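Local coordinates for carboxysome shell vertex protein CcmL (Thermosynechococcus elongatus, PDB 4N8F), which probably forms the pentameric vertices of the carboxysome, the polyhedral inclusion in which RuBisCO is sequestered, at residues 45-50 and 76-81. Numbering follows the deposited sequence.
Sequences DTVGAG and AAVVAI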
loop_
_atom_site.group_PDB
_atom_site.type_symbol
_atom_site.label_atom_id
_atom_site.label_comp_id
_atom_site.label_asym_id
_atom_site.label_seq_id
_atom_site.Cartn_x
_atom_site.Cartn_y
_atom_site.Cartn_z
ATOM N N ASP C 45 0.524 19.549 2.478
ATOM C CA ASP C 45 1.842 20.154 2.458
ATOM C C ASP C 45 1.952 21.101 3.623
ATOM O O ASP C 45 1.232 22.112 3.712
ATOM C CB ASP C 45 2.061 20.869 1.141
ATOM C CG ASP C 45 3.395 21.669 1.113
ATOM O OD1 ASP C 45 4.374 21.310 1.807
ATOM O OD2 ASP C 45 3.464 22.644 0.353
ATOM N N THR C 46 2.849 20.740 4.517
ATOM C CA THR C 46 3.199 21.565 5.675
ATOM C C THR C 46 4.590 22.096 5.525
ATOM O O THR C 46 5.095 22.734 6.426
ATOM C CB THR C 46 3.116 20.707 6.944
ATOM O OG1 THR C 46 3.778 19.432 6.712
ATOM C CG2 THR C 46 1.652 20.427 7.245
ATOM N N VAL C 47 5.224 21.854 4.391
ATOM C CA VAL C 47 6.573 22.330 4.197
ATOM C C VAL C 47 6.600 23.657 3.453
ATOM O O VAL C 47 7.399 24.459 3.762
ATOM C CB VAL C 47 7.479 21.296 3.489
ATOM C CG1 VAL C 47 8.903 21.828 3.387
ATOM C CG2 VAL C 47 7.482 19.997 4.261
ATOM N N GLY C 48 5.708 23.911 2.515
ATOM C CA GLY C 48 5.670 25.213 1.810
ATOM C C GLY C 48 6.255 25.048 0.410
ATOM O O GLY C 48 7.065 25.848 -0.017
ATOM N N ALA C 49 5.871 23.999 -0.322
ATOM C CA ALA C 49 6.407 23.763 -1.657
ATOM C C ALA C 49 5.685 24.563 -2.745
ATOM O O ALA C 49 4.504 24.448 -2.883
ATOM C CB ALA C 49 6.348 22.283 -2.005
ATOM N N GLY C 50 6.429 25.315 -3.555
ATOM C CA GLY C 50 5.865 26.109 -4.659
ATOM C C GLY C 50 5.643 25.299 -5.930
ATOM O O GLY C 50 6.153 24.195 -6.110
ATOM N N ALA C 76 -1.102 10.924 2.030
ATOM C CA ALA C 76 0.000 11.445 1.202
ATOM C C ALA C 76 0.385 12.828 1.711
ATOM O O ALA C 76 -0.500 13.690 1.952
ATOM C CB ALA C 76 -0.408 11.523 -0.222
ATOM N N ALA C 77 1.680 13.070 1.860
ATOM C CA ALA C 77 2.141 14.397 2.283
ATOM C C ALA C 77 3.446 14.740 1.620
ATOM O O ALA C 77 4.319 13.850 1.501
ATOM C CB ALA C 77 2.343 14.459 3.784
ATOM N N VAL C 78 3.640 16.025 1.294
ATOM C CA VAL C 78 4.950 16.469 0.930
ATOM C C VAL C 78 5.848 16.485 2.182
ATOM O O VAL C 78 5.472 17.083 3.163
ATOM C CB VAL C 78 4.929 17.865 0.317
ATOM C CG1 VAL C 78 6.359 18.437 0.228
ATOM C CG2 VAL C 78 4.233 17.816 -1.034
ATOM N N VAL C 79 7.018 15.864 2.152
ATOM C CA VAL C 79 7.900 15.869 3.350
ATOM C C VAL C 79 9.214 16.616 3.208
ATOM O O VAL C 79 9.833 16.977 4.194
ATOM C CB VAL C 79 8.133 14.457 3.918
ATOM C CG1 VAL C 79 6.797 13.818 4.268
ATOM C CG2 VAL C 79 8.930 13.536 2.998
ATOM N N ALA C 80 9.545 16.976 1.983
ATOM C CA ALA C 80 10.801 17.637 1.661
ATOM C C ALA C 80 10.698 18.254 0.296
ATOM O O ALA C 80 10.139 17.650 -0.668
ATOM C CB ALA C 80 11.942 16.617 1.665
ATOM N N ILE C 81 11.247 19.456 0.181
ATOM C CA ILE C 81 11.504 20.049 -1.123
ATOM C C ILE C 81 12.890 19.684 -1.544
ATOM O O ILE C 81 13.815 19.892 -0.772
ATOM C CB ILE C 81 11.385 21.558 -1.094
ATOM C CG1 ILE C 81 9.941 21.918 -0.778
ATOM C CG2 ILE C 81 11.855 22.147 -2.413
ATOM C CD1 ILE C 81 9.832 23.308 -0.213
HETATM O O HOH W 1 3.398 17.935 4.527
#
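Val-47 meets strand 76-81 with both methyls. CG1, anti to the backbone N (chi1 -177°), meets Ile-81 CD1 at 4.0 Å, the side chains running past each other in opposite directions, while Val-47 CG2 sits over the strand backbone, 3.7 Å from Val-78 O. The Ile-81 tip also reaches the turn's end: CD1 lies 3.7 Å from Ala-49 CA, and Ile-81 CG1 packs on the Ala-49 methyl. No direct hydrogen bond joins the segments; one water accepts from Thr-46 N and donates to Val-78 O at 2.6 Å.

Asp-45 helps to hold the turn, its OD1 3.8 Å from Val-78 CB. Val-47 N (2.8 Å) and Gly-48 N reach OD1 from the same face of the carboxylate, the first 46° out of its plane: an Asx turn through Val-47 N and, with Gly-48 N, an Asx motif. Ala-49 N meets the syn lone pair of OD2 at 2.8 Å, so three amides grip one buried carboxylate. An alanine at Asp-45 would probably leave those amides without their acceptor and let Val-47 and Ala-49 shift off the strand. At Gly-48 (phi 104°) a side chain would press on Val-47 O, which favours glycine.

In this OB-like barrel the loop follows strand 39-45, beside strand 76-81; Val-55 and Leu-25 back Ala-49, and Ala-80 and Ile-81 pair antiparallel with a strand of a neighbouring subunit, carrying the sheet across the interface.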